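Local coordinates for putative exonuclease (Eubacterium rectale, PDB 3L0A), which binds zinc and is probably a hydrolase of the PDDEXK nuclease superfamily, though its substrate is not established, at residues G46-E51 / C247-V252; Q72-K75 / I80-Q83; E105-Y110 / F192-T197; A126-K131 / M223-I228. One frame throughout, in Å; residues are numbered along the deposited sequence.

Contact 1 (G46-E51 / C247-V252); sequences GRWEDE and CRHNRV. With ZN (zinc ion), chain B.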
loop_
_atom_site.group_PDB
_atom_site.type_symbol
_atom_site.label_atom_id
_atom_site.label_comp_id
_atom_site.label_asym_id
_atom_site.label_seq_id
_atom_site.Cartn_x
_atom_site.Cartn_y
_atom_site.Cartn_z
ATOM N N GLY A 46 25.125 19.538 -13.207
ATOM C CA GLY A 46 25.679 19.020 -11.958
ATOM C C GLY A 46 25.154 19.726 -10.715
ATOM O O GLY A 46 25.788 19.694 -9.674
ATOM N N ARG A 47 23.988 20.356 -10.811
ATOM C CA ARG A 47 23.405 21.059 -9.660
ATOM C C ARG A 47 22.331 20.238 -8.960
ATOM O O ARG A 47 21.809 20.656 -7.927
ATOM C CB ARG A 47 22.835 22.399 -10.101
ATOM C CG ARG A 47 23.843 23.211 -10.860
ATOM C CD ARG A 47 23.443 24.652 -10.964
ATOM N NE ARG A 47 22.168 24.769 -11.647
ATOM C CZ ARG A 47 21.619 25.920 -12.012
ATOM N NH1 ARG A 47 22.240 27.084 -11.778
ATOM N NH2 ARG A 47 20.438 25.919 -12.627
ATOM N N TRP A 48 22.008 19.082 -9.540
ATOM C CA TRP A 48 21.121 18.111 -8.936
ATOM C C TRP A 48 21.693 16.712 -9.178
ATOM O O TRP A 48 21.835 16.327 -10.347
ATOM C CB TRP A 48 19.721 18.218 -9.544
ATOM C CG TRP A 48 18.773 17.348 -8.833
ATOM C CD1 TRP A 48 18.323 16.145 -9.232
ATOM C CD2 TRP A 48 18.206 17.585 -7.548
ATOM N NE1 TRP A 48 17.493 15.604 -8.284
ATOM C CE2 TRP A 48 17.405 16.482 -7.237
ATOM C CE3 TRP A 48 18.291 18.640 -6.631
ATOM C CZ2 TRP A 48 16.696 16.384 -6.037
ATOM C CZ3 TRP A 48 17.585 18.547 -5.439
ATOM C CH2 TRP A 48 16.794 17.427 -5.157
ATOM N N GLU A 49 22.059 15.990 -8.102
ATOM C CA GLU A 49 22.330 14.522 -8.156
ATOM C C GLU A 49 21.228 13.804 -7.368
ATOM O O GLU A 49 20.888 14.224 -6.268
ATOM C CB GLU A 49 23.732 14.148 -7.609
ATOM N N ASP A 50 20.656 12.743 -7.937
ATOM C CA ASP A 50 19.600 11.977 -7.270
ATOM C C ASP A 50 20.146 11.251 -6.048
ATOM O O ASP A 50 21.293 10.759 -6.068
ATOM C CB ASP A 50 19.003 10.909 -8.214
ATOM C CG ASP A 50 18.228 11.512 -9.380
ATOM O OD1 ASP A 50 17.468 12.482 -9.097
ATOM O OD2 ASP A 50 18.381 11.011 -10.546
ATOM N N GLU A 51 19.314 11.182 -5.004
ATOM C CA GLU A 51 19.510 10.228 -3.897
ATOM C C GLU A 51 19.430 8.830 -4.529
ATOM O O GLU A 51 18.393 8.491 -5.142
ATOM C CB GLU A 51 18.432 10.401 -2.810
ATOM N N CYS A 247 12.375 19.894 -8.670
ATOM C CA CYS A 247 11.429 21.001 -8.736
ATOM C C CYS A 247 11.107 21.569 -7.358
ATOM O O CYS A 247 11.074 22.778 -7.173
ATOM C CB CYS A 247 10.151 20.573 -9.462
ATOM S SG CYS A 247 10.206 20.831 -11.248
ATOM N N ARG A 248 10.893 20.694 -6.386
ATOM C CA ARG A 248 10.475 21.128 -5.063
ATOM C C ARG A 248 11.605 21.795 -4.294
ATOM O O ARG A 248 11.383 22.781 -3.593
ATOM C CB ARG A 248 9.898 19.961 -4.250
ATOM C CG ARG A 248 8.606 19.348 -4.847
ATOM C CD ARG A 248 7.852 18.494 -3.863
ATOM N NE ARG A 248 8.336 17.130 -3.902
ATOM C CZ ARG A 248 7.964 16.226 -4.789
ATOM N NH1 ARG A 248 7.075 16.487 -5.729
ATOM N NH2 ARG A 248 8.499 15.033 -4.734
ATOM N N HIS A 249 12.803 21.239 -4.401
ATOM C CA HIS A 249 14.006 21.848 -3.814
ATOM C C HIS A 249 14.251 23.249 -4.318
ATOM O O HIS A 249 14.670 24.114 -3.580
ATOM C CB HIS A 249 15.249 21.019 -4.141
ATOM C CG HIS A 249 16.496 21.568 -3.527
ATOM N ND1 HIS A 249 16.890 21.254 -2.243
ATOM C CD2 HIS A 249 17.420 22.438 -4.004
ATOM C CE1 HIS A 249 18.021 21.881 -1.970
ATOM N NE2 HIS A 249 18.359 22.617 -3.016
ATOM N N ASN A 250 13.996 23.449 -5.605
ATOM C CA ASN A 250 14.267 24.727 -6.265
ATOM C C ASN A 250 13.135 25.762 -6.274
ATOM O O ASN A 250 13.322 26.852 -6.772
ATOM C CB ASN A 250 14.717 24.420 -7.696
ATOM C CG ASN A 250 16.121 23.887 -7.748
ATOM O OD1 ASN A 250 17.066 24.662 -7.749
ATOM N ND2 ASN A 250 16.274 22.560 -7.807
ATOM N N ARG A 251 11.962 25.436 -5.718
ATOM C CA ARG A 251 10.834 26.342 -5.785
ATOM C C ARG A 251 11.035 27.509 -4.868
ATOM O O ARG A 251 11.523 27.331 -3.763
ATOM C CB ARG A 251 9.530 25.628 -5.418
ATOM C CG ARG A 251 8.301 26.508 -5.548
ATOM C CD ARG A 251 7.017 25.732 -5.380
ATOM N NE ARG A 251 7.052 24.470 -6.112
ATOM C CZ ARG A 251 6.368 23.381 -5.777
ATOM N NH1 ARG A 251 5.574 23.392 -4.728
ATOM N NH2 ARG A 251 6.487 22.274 -6.497
ATOM N N VAL A 252 10.630 28.697 -5.329
ATOM C CA VAL A 252 10.719 29.933 -4.578
ATOM C C VAL A 252 9.374 30.557 -4.754
ATOM O O VAL A 252 9.040 31.029 -5.840
ATOM C CB VAL A 252 11.810 30.872 -5.133
ATOM C CG1 VAL A 252 11.858 32.183 -4.352
ATOM C CG2 VAL A 252 13.196 30.194 -5.114
HETATM ZN ZN ZN B . 10.257 18.518 -12.130
HETATM O O HOH W 1 19.120 21.804 -9.089
#
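The loop 46-51 runs past helix 245-250 with Trp48 and His249 as its nearest pair, their CA atoms 9.5 Å apart, so long side chains must span the gap. Trp48 does so with its benzo corner: CZ3 comes within 3.6 Å of His249 CB, and the two rings meet obliquely, planes at 53°. The indole reaches across because CG lies anti to the backbone N (chi1 -173°). At its other end NE1 bonds to Asp50 OD1 (3.2 Å), a bent bond (139°) that reaches the oxygen from above the carboxylate plane; together with the ring contact it should limit rotation of the indole. A water joins the side-chain amide of Asn250, accepting from ND2, to the backbone of the loop, donating weakly to Arg47 O. Two residues before His249, Cys247 SG binds the zinc ion at 2.5 Å and, with Cys36, Cys241 and Cys244, completes a four-cysteine site, thiolates being natural ligands for zinc. Gly46, whose positive phi suits glycine, is the C-prime residue of the Schellman motif ending helix 37-45. The contact sets the loop leaving that helix against helix 245-250, while Glu201 of the second subunit packs on Trp48.

Contact 2 (Q72-K75 / I80-Q83); sequences QFKK and IFTQ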
loop_
_atom_site.group_PDB
_atom_site.type_symbol
_atom_site.label_atom_id
_atom_site.label_comp_id
_atom_site.label_asym_id
_atom_site.label_seq_id
_atom_site.Cartn_x
_atom_site.Cartn_y
_atom_site.Cartn_z
ATOM N N GLN A 72 34.785 -4.004 -6.499
ATOM C CA GLN A 72 34.891 -2.569 -6.615
ATOM C C GLN A 72 33.548 -1.927 -6.463
ATOM O O GLN A 72 33.471 -0.845 -5.909
ATOM C CB GLN A 72 35.532 -2.133 -7.937
ATOM C CG GLN A 72 35.981 -0.640 -7.936
ATOM C CD GLN A 72 36.995 -0.285 -6.808
ATOM O OE1 GLN A 72 38.051 -0.939 -6.649
ATOM N NE2 GLN A 72 36.656 0.746 -6.009
ATOM N N PHE A 73 32.481 -2.575 -6.916
ATOM C CA PHE A 73 31.151 -2.022 -6.634
ATOM C C PHE A 73 30.904 -1.857 -5.121
ATOM O O PHE A 73 30.376 -0.822 -4.638
ATOM C CB PHE A 73 30.065 -2.901 -7.204
ATOM C CG PHE A 73 28.702 -2.326 -7.036
ATOM C CD1 PHE A 73 28.248 -1.354 -7.891
ATOM C CD2 PHE A 73 27.881 -2.746 -6.024
ATOM C CE1 PHE A 73 26.996 -0.801 -7.733
ATOM C CE2 PHE A 73 26.614 -2.214 -5.868
ATOM C CZ PHE A 73 26.173 -1.230 -6.726
ATOM N N LYS A 74 31.272 -2.891 -4.376
ATOM C CA LYS A 74 31.051 -2.889 -2.953
ATOM C C LYS A 74 31.875 -1.795 -2.278
ATOM O O LYS A 74 31.401 -1.119 -1.376
ATOM C CB LYS A 74 31.405 -4.249 -2.397
ATOM C CG LYS A 74 30.319 -5.264 -2.653
ATOM C CD LYS A 74 30.777 -6.636 -2.266
ATOM C CE LYS A 74 29.620 -7.567 -1.982
ATOM N NZ LYS A 74 30.111 -8.984 -1.856
ATOM N N LYS A 75 33.110 -1.629 -2.732
ATOM C CA LYS A 75 33.968 -0.568 -2.238
ATOM C C LYS A 75 33.363 0.816 -2.499
ATOM O O LYS A 75 33.372 1.674 -1.607
ATOM C CB LYS A 75 35.385 -0.688 -2.837
ATOM C CG LYS A 75 36.308 -1.614 -2.037
ATOM C CD LYS A 75 37.450 -2.177 -2.897
ATOM C CE LYS A 75 38.556 -2.883 -2.089
ATOM N NZ LYS A 75 39.476 -3.717 -2.974
ATOM N N ILE A 80 25.317 -0.185 1.075
ATOM C CA ILE A 80 24.617 -1.449 0.914
ATOM C C ILE A 80 24.819 -2.408 2.100
ATOM O O ILE A 80 24.168 -3.474 2.147
ATOM C CB ILE A 80 24.968 -2.163 -0.437
ATOM C CG1 ILE A 80 26.364 -2.782 -0.419
ATOM C CG2 ILE A 80 24.853 -1.193 -1.601
ATOM C CD1 ILE A 80 26.842 -3.245 -1.795
ATOM N N PHE A 81 25.712 -2.067 3.038
ATOM C CA PHE A 81 25.955 -2.887 4.243
ATOM C C PHE A 81 25.447 -2.209 5.498
ATOM O O PHE A 81 25.506 -0.990 5.606
ATOM C CB PHE A 81 27.454 -3.100 4.502
ATOM C CG PHE A 81 28.169 -3.756 3.393
ATOM C CD1 PHE A 81 28.208 -5.138 3.301
ATOM C CD2 PHE A 81 28.817 -2.988 2.437
ATOM C CE1 PHE A 81 28.861 -5.744 2.244
ATOM C CE2 PHE A 81 29.484 -3.574 1.398
ATOM C CZ PHE A 81 29.505 -4.962 1.283
ATOM N N THR A 82 25.010 -3.030 6.454
ATOM C CA THR A 82 24.622 -2.561 7.763
ATOM C C THR A 82 25.876 -2.084 8.466
ATOM O O THR A 82 27.006 -2.383 8.048
ATOM C CB THR A 82 23.934 -3.654 8.627
ATOM O OG1 THR A 82 24.899 -4.623 9.043
ATOM C CG2 THR A 82 22.807 -4.335 7.859
ATOM N N GLN A 83 25.668 -1.309 9.516
ATOM C CA GLN A 83 26.763 -0.814 10.324
ATOM C C GLN A 83 27.483 -2.008 10.974
ATOM O O GLN A 83 28.701 -1.954 11.218
ATOM C CB GLN A 83 26.237 0.179 11.367
ATOM C CG GLN A 83 27.272 1.221 11.803
ATOM C CD GLN A 83 28.171 0.767 12.994
ATOM O OE1 GLN A 83 29.312 0.308 12.808
ATOM N NE2 GLN A 83 27.664 0.949 14.220
#
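Chi1 of -78° sets Lys74 CG opposite its carbonyl carbon, and the chain then runs out extended, while Phe81 swings its ring back toward the helix; the two side chains cross at about a right angle. Ile80 adopts a less common shape, chi1 74°, which wedges CG1 between its own backbone N and carbonyl carbon and sends CD1 toward the helix. There CD1 meets two residues: Lys74 CG at 4.1 Å and Phe73 CE2 at 4.2 Å. The tip of the Phe81 ring, CZ, rests near the lysine methylenes, 4.0 Å from Lys74 CG and nearly as close to CD and CE, while Ile80 CG1 sits 3.6 Å above one face of that ring, toward its rim. This is a local helix-loop packing: helix 70-76 ends, and three residues later Ile80 begins the part of the loop, leading to helix 89-102, that folds back over the helix's last turn. Lysine suits such a rim, for its aliphatic stem can cover apolar neighbours while its ammonium group can remain near solvent. With an alanine here, Phe81 CZ and Ile80 CD1 would probably lose their shared methylene cover, and the phenyl ring would be freer to shift. Phe73, on the inner side, also packs on Leu57, Ser60 and Ser64 of helix 54-67, and Leu87 touches both Ile80 and Phe81.

Contact 3 (E105-Y110 / F192-T197); sequences EYFMKY and FIAGAT
One face of the Phe192 ring receives the edge of Tyr110: CE2 stands 3.5 Å above the plane and over its centre, a T-shaped pair with planes at 68° and centroids 4.9 Å apart. Phe107 uses its far end instead. Its CZ comes to 3.4 Å from Ala194 CB, a tight fit, and in the ring plane its CE2 edge meets the carbonyl Gly195 O at 3.5 Å. With CG anti to the backbone N (chi1 -168°), the Phe107 side chain extends to the strand although its CB does not head there directly. The small residues at 194 and 195 let this ring approach the backbone closely. Helix 105-110 therefore lies across strand 191-197 of the mixed sheet: the axes of segments 105-110 and 192-197 approach to 9.7 Å, with 130° between their N-to-C directions; Phe107 and Tyr110, a turn apart on the helix, are the two side chains that reach the strand. A leucine in place of Phe192 would probably leave the Tyr110 edge without its aromatic face and the tyrosine ring freer to turn. On the helix side, the hydroxyls Tyr110 OH and Tyr106 OH are hydrogen-bonded at 2.9 Å. Ile206 of strand 204-209 touches Phe107 and Tyr110, as well as Phe192 and Ala194, and Pro256 of the third subunit packs against Tyr106, Tyr110 and Phe192.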
loop_
_atom_site.group_PDB
_atom_site.type_symbol
_atom_site.label_atom_id
_atom_site.label_comp_id
_atom_site.label_asym_id
_atom_site.label_seq_id
_atom_site.Cartn_x
_atom_site.Cartn_y
_atom_site.Cartn_z
ATOM N N GLU A 105 19.947 -22.871 -17.692
ATOM C CA GLU A 105 20.830 -22.851 -18.865
ATOM C C GLU A 105 20.365 -21.903 -19.952
ATOM O O GLU A 105 21.167 -21.174 -20.531
ATOM C CB GLU A 105 20.991 -24.254 -19.478
ATOM C CG GLU A 105 21.797 -25.214 -18.625
ATOM C CD GLU A 105 22.329 -26.429 -19.408
ATOM O OE1 GLU A 105 21.871 -26.656 -20.553
ATOM O OE2 GLU A 105 23.232 -27.125 -18.873
ATOM N N TYR A 106 19.074 -21.932 -20.252
ATOM C CA TYR A 106 18.527 -21.093 -21.315
ATOM C C TYR A 106 18.764 -19.600 -20.997
ATOM O O TYR A 106 19.317 -18.851 -21.805
ATOM C CB TYR A 106 17.031 -21.391 -21.520
ATOM C CG TYR A 106 16.477 -20.775 -22.804
ATOM C CD1 TYR A 106 16.820 -21.279 -24.057
ATOM C CD2 TYR A 106 15.643 -19.660 -22.760
ATOM C CE1 TYR A 106 16.326 -20.703 -25.218
ATOM C CE2 TYR A 106 15.153 -19.088 -23.918
ATOM C CZ TYR A 106 15.494 -19.611 -25.127
ATOM O OH TYR A 106 14.998 -19.003 -26.242
ATOM N N PHE A 107 18.411 -19.191 -19.799
ATOM C CA PHE A 107 18.590 -17.802 -19.401
ATOM C C PHE A 107 20.071 -17.488 -19.472
ATOM O O PHE A 107 20.463 -16.484 -20.067
ATOM C CB PHE A 107 18.027 -17.591 -17.993
ATOM C CG PHE A 107 17.869 -16.103 -17.545
ATOM C CD1 PHE A 107 18.961 -15.252 -17.414
ATOM C CD2 PHE A 107 16.611 -15.603 -17.203
ATOM C CE1 PHE A 107 18.808 -13.939 -16.970
ATOM C CE2 PHE A 107 16.446 -14.294 -16.745
ATOM C CZ PHE A 107 17.534 -13.471 -16.628
HETATM N N MSE A 108 20.912 -18.358 -18.916
HETATM C CA MSE A 108 22.375 -18.098 -18.969
HETATM C C MSE A 108 22.888 -17.954 -20.416
HETATM O O MSE A 108 23.893 -17.327 -20.639
HETATM C CB MSE A 108 23.203 -19.143 -18.189
HETATM C CG MSE A 108 23.148 -18.998 -16.672
HETATM SE SE MSE A 108 23.508 -17.237 -16.028
HETATM C CE MSE A 108 25.423 -17.274 -16.154
ATOM N N LYS A 109 22.221 -18.492 -21.416
ATOM C CA LYS A 109 22.736 -18.320 -22.771
ATOM C C LYS A 109 22.570 -16.891 -23.231
ATOM O O LYS A 109 23.378 -16.397 -23.996
ATOM C CB LYS A 109 22.068 -19.261 -23.774
ATOM C CG LYS A 109 22.394 -20.735 -23.623
ATOM C CD LYS A 109 21.283 -21.586 -24.322
ATOM C CE LYS A 109 21.585 -23.118 -24.402
ATOM N NZ LYS A 109 20.344 -23.883 -24.807
ATOM N N TYR A 110 21.520 -16.219 -22.790
ATOM C CA TYR A 110 21.310 -14.829 -23.228
ATOM C C TYR A 110 22.277 -13.898 -22.493
ATOM O O TYR A 110 22.616 -12.803 -22.979
ATOM C CB TYR A 110 19.877 -14.399 -23.026
ATOM C CG TYR A 110 18.949 -14.924 -24.038
ATOM C CD1 TYR A 110 18.541 -16.246 -24.001
ATOM C CD2 TYR A 110 18.450 -14.114 -25.058
ATOM C CE1 TYR A 110 17.676 -16.754 -24.955
ATOM C CE2 TYR A 110 17.576 -14.625 -26.015
ATOM C CZ TYR A 110 17.200 -15.947 -25.960
ATOM O OH TYR A 110 16.342 -16.484 -26.903
ATOM N N PHE A 192 16.106 -8.461 -26.446
ATOM C CA PHE A 192 15.538 -9.262 -25.374
ATOM C C PHE A 192 15.835 -8.628 -24.016
ATOM O O PHE A 192 16.955 -8.169 -23.764
ATOM C CB PHE A 192 16.175 -10.634 -25.368
ATOM C CG PHE A 192 15.999 -11.409 -26.645
ATOM C CD1 PHE A 192 16.932 -11.306 -27.670
ATOM C CD2 PHE A 192 14.912 -12.273 -26.805
ATOM C CE1 PHE A 192 16.770 -12.030 -28.862
ATOM C CE2 PHE A 192 14.766 -13.036 -27.978
ATOM C CZ PHE A 192 15.699 -12.901 -29.010
ATOM N N ILE A 193 14.822 -8.604 -23.161
ATOM C CA ILE A 193 14.968 -8.297 -21.747
ATOM C C ILE A 193 15.053 -9.594 -20.981
ATOM O O ILE A 193 14.215 -10.496 -21.146
ATOM C CB ILE A 193 13.786 -7.454 -21.246
ATOM C CG1 ILE A 193 13.883 -6.039 -21.846
ATOM C CG2 ILE A 193 13.771 -7.398 -19.716
ATOM C CD1 ILE A 193 12.588 -5.235 -21.808
ATOM N N ALA A 194 16.103 -9.734 -20.187
ATOM C CA ALA A 194 16.267 -10.921 -19.366
ATOM C C ALA A 194 15.784 -10.497 -17.989
ATOM O O ALA A 194 16.534 -9.893 -17.221
ATOM C CB ALA A 194 17.750 -11.375 -19.344
ATOM N N GLY A 195 14.516 -10.760 -17.691
ATOM C CA GLY A 195 13.920 -10.298 -16.460
ATOM C C GLY A 195 13.937 -11.287 -15.305
ATOM O O GLY A 195 13.672 -12.503 -15.499
ATOM N N ALA A 196 14.206 -10.768 -14.099
ATOM C CA ALA A 196 14.055 -11.532 -12.860
ATOM C C ALA A 196 13.360 -10.649 -11.871
ATOM O O ALA A 196 13.530 -9.444 -11.917
ATOM C CB ALA A 196 15.398 -11.984 -12.330
ATOM N N THR A 197 12.545 -11.237 -10.994
ATOM C CA THR A 197 11.810 -10.453 -10.035
ATOM C C THR A 197 12.228 -10.695 -8.599
ATOM O O THR A 197 12.876 -11.693 -8.248
ATOM C CB THR A 197 10.359 -10.740 -10.130
ATOM O OG1 THR A 197 10.132 -12.081 -9.698
ATOM C CG2 THR A 197 9.895 -10.614 -11.566
#

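Contact 4 (A126-K131 / M223-I228); sequences AKWKIK and MNMPRI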
loop_
_atom_site.group_PDB
_atom_site.type_symbol
_atom_site.label_atom_id
_atom_site.label_comp_id
_atom_site.label_asym_id
_atom_site.label_seq_id
_atom_site.Cartn_x
_atom_site.Cartn_y
_atom_site.Cartn_z
ATOM N N ALA A 126 21.797 14.655 -32.592
ATOM C CA ALA A 126 22.938 14.563 -31.666
ATOM C C ALA A 126 23.755 13.288 -31.863
ATOM O O ALA A 126 23.328 12.344 -32.537
ATOM C CB ALA A 126 22.454 14.650 -30.186
ATOM N N LYS A 127 24.930 13.283 -31.240
ATOM C CA LYS A 127 25.667 12.061 -30.990
ATOM C C LYS A 127 24.951 11.361 -29.820
ATOM O O LYS A 127 24.415 12.042 -28.942
ATOM C CB LYS A 127 27.111 12.385 -30.587
ATOM C CG LYS A 127 27.874 13.287 -31.532
ATOM C CD LYS A 127 29.329 13.510 -31.077
ATOM C CE LYS A 127 30.277 12.433 -31.629
ATOM N NZ LYS A 127 31.739 12.724 -31.382
ATOM N N TRP A 128 24.936 10.022 -29.807
ATOM C CA TRP A 128 24.381 9.221 -28.697
ATOM C C TRP A 128 25.409 8.229 -28.147
ATOM O O TRP A 128 26.406 7.953 -28.797
ATOM C CB TRP A 128 23.174 8.410 -29.161
ATOM C CG TRP A 128 21.929 9.194 -29.461
ATOM C CD1 TRP A 128 21.761 10.113 -30.457
ATOM C CD2 TRP A 128 20.667 9.090 -28.793
ATOM N NE1 TRP A 128 20.483 10.611 -30.437
ATOM C CE2 TRP A 128 19.783 10.005 -29.430
ATOM C CE3 TRP A 128 20.203 8.337 -27.705
ATOM C CZ2 TRP A 128 18.445 10.191 -29.012
ATOM C CZ3 TRP A 128 18.864 8.518 -27.271
ATOM C CH2 TRP A 128 18.003 9.437 -27.935
ATOM N N LYS A 129 25.151 7.689 -26.954
ATOM C CA LYS A 129 25.952 6.591 -26.398
ATOM C C LYS A 129 25.043 5.504 -25.847
ATOM O O LYS A 129 23.966 5.793 -25.391
ATOM C CB LYS A 129 26.851 7.068 -25.263
ATOM C CG LYS A 129 26.161 7.863 -24.166
ATOM C CD LYS A 129 27.207 8.294 -23.136
ATOM C CE LYS A 129 26.676 9.255 -22.052
ATOM N NZ LYS A 129 26.301 8.552 -20.790
ATOM N N ILE A 130 25.501 4.259 -25.926
ATOM C CA ILE A 130 24.816 3.113 -25.303
ATOM C C ILE A 130 25.842 2.235 -24.599
ATOM O O ILE A 130 27.042 2.282 -24.917
ATOM C CB ILE A 130 24.026 2.267 -26.335
ATOM C CG1 ILE A 130 24.973 1.693 -27.399
ATOM C CG2 ILE A 130 22.907 3.114 -27.019
ATOM C CD1 ILE A 130 24.555 0.309 -27.914
ATOM N N LYS A 131 25.357 1.445 -23.649
ATOM C CA LYS A 131 26.157 0.493 -22.891
ATOM C C LYS A 131 25.263 -0.727 -22.628
ATOM O O LYS A 131 24.264 -0.618 -21.932
ATOM C CB LYS A 131 26.640 1.097 -21.574
ATOM C CG LYS A 131 27.713 0.270 -20.918
ATOM C CD LYS A 131 28.448 0.972 -19.768
ATOM C CE LYS A 131 27.542 1.114 -18.558
ATOM N NZ LYS A 131 28.328 1.035 -17.297
HETATM N N MSE A 223 10.109 12.415 -32.891
HETATM C CA MSE A 223 9.164 13.556 -32.777
HETATM C C MSE A 223 9.535 14.507 -31.643
HETATM O O MSE A 223 9.301 15.705 -31.740
HETATM C CB MSE A 223 7.698 13.109 -32.570
HETATM C CG MSE A 223 7.039 12.350 -33.728
HETATM SE SE MSE A 223 7.133 13.149 -35.525
HETATM C CE MSE A 223 8.688 12.239 -36.327
ATOM N N ASN A 224 10.086 13.953 -30.561
ATOM C CA ASN A 224 10.418 14.721 -29.358
ATOM C C ASN A 224 11.807 15.335 -29.358
ATOM O O ASN A 224 12.036 16.290 -28.620
ATOM C CB ASN A 224 10.289 13.847 -28.132
ATOM C CG ASN A 224 8.855 13.556 -27.786
ATOM O OD1 ASN A 224 8.443 12.407 -27.738
ATOM N ND2 ASN A 224 8.080 14.597 -27.568
HETATM N N MSE A 225 12.734 14.811 -30.159
HETATM C CA MSE A 225 14.123 15.259 -30.044
HETATM C C MSE A 225 14.338 16.748 -30.371
HETATM O O MSE A 225 15.181 17.382 -29.727
HETATM C CB MSE A 225 15.089 14.399 -30.887
HETATM C CG MSE A 225 15.515 13.114 -30.233
HETATM SE SE MSE A 225 16.532 13.464 -28.674
HETATM C CE MSE A 225 18.099 14.178 -29.492
ATOM N N PRO A 226 13.629 17.304 -31.392
ATOM C CA PRO A 226 13.880 18.734 -31.666
ATOM C C PRO A 226 13.641 19.624 -30.429
ATOM O O PRO A 226 14.496 20.433 -30.076
ATOM C CB PRO A 226 12.903 19.066 -32.821
ATOM C CG PRO A 226 12.600 17.734 -33.490
ATOM C CD PRO A 226 12.723 16.689 -32.392
ATOM N N ARG A 227 12.516 19.440 -29.753
ATOM C CA ARG A 227 12.255 20.199 -28.530
ATOM C C ARG A 227 13.345 19.988 -27.466
ATOM O O ARG A 227 13.792 20.961 -26.840
ATOM C CB ARG A 227 10.902 19.811 -27.934
ATOM C CG ARG A 227 10.651 20.369 -26.525
ATOM C CD ARG A 227 10.754 21.939 -26.439
ATOM N NE ARG A 227 10.468 22.410 -25.073
ATOM C CZ ARG A 227 10.264 23.678 -24.696
ATOM N NH1 ARG A 227 10.313 24.675 -25.571
ATOM N NH2 ARG A 227 10.004 23.947 -23.421
ATOM N N ILE A 228 13.739 18.723 -27.255
ATOM C CA ILE A 228 14.865 18.370 -26.381
ATOM C C ILE A 228 16.117 19.155 -26.816
ATOM O O ILE A 228 16.693 19.895 -26.026
ATOM C CB ILE A 228 15.166 16.806 -26.359
ATOM C CG1 ILE A 228 14.020 16.025 -25.703
ATOM C CG2 ILE A 228 16.514 16.471 -25.647
ATOM C CD1 ILE A 228 13.931 14.552 -26.152
#
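Met225, modelled as selenomethionine, points its CB toward strand 126-136 and then winds toward Trp128. CB itself stays well back from the indole, and CG is still 4.3 Å from Trp128 CZ2. The chain bends at chi2 and again at chi3 (-65° and -69°), and this double turn lays the selenium beside the indole: SE is 3.8 Å from Trp128 CZ2. Seen from the six-membered ring, SE lies 5.1 Å from the centroid and 67° off the ring normal, an oblique approach. The terminal methyl CE also touches Trp128 CZ2, at 4.0 Å, and comes to 4.4 Å from Ala126 CB. The two side chains run antiparallel alongside one another, and CZ2 is the indole atom that both SE and CE touch. A flexible, polarisable thioether, or here selenoether, suits this place, since it can mould itself to an aromatic neighbour, while the small Ala126 leaves room for the methyl. Close by on the same indole, NE1 bonds to Leu123 O, which satisfies the buried N-H. Within the helix, Pro226 lacks an N-H, and the bonding to the preceding turn is interrupted there, just beyond Met225, giving a kink; Tyr24 of helix 21-28 packs against Met225 as well. The arrangement is a Met-aromatic contact joining the long helix 211-232 to the mixed sheet, consistent with the helix-flanked sheet of PDDEXK-like folds.

In the fold
Contacts 3 and 4 are buried and both reach the mixed sheet, through different strands and helices; their segments alternate along the chain, so the chain spans they close overlap. Their chemistry is apolar: an edge-to-face ring pair in one, a selenium beside an indole in the other. Contact 2 is only partly buried and short-range, relying on lysine methylenes at the protein's rim. Contact 1 lies at the surface and closes the longest loop, with the other three nested inside it; a water bridge and a metal-bound cysteine accompany its modest ring contact. Contacts 1 and 3 lie on opposite sides of the chain's centre, about 37 Å apart between centres, and each borders another subunit.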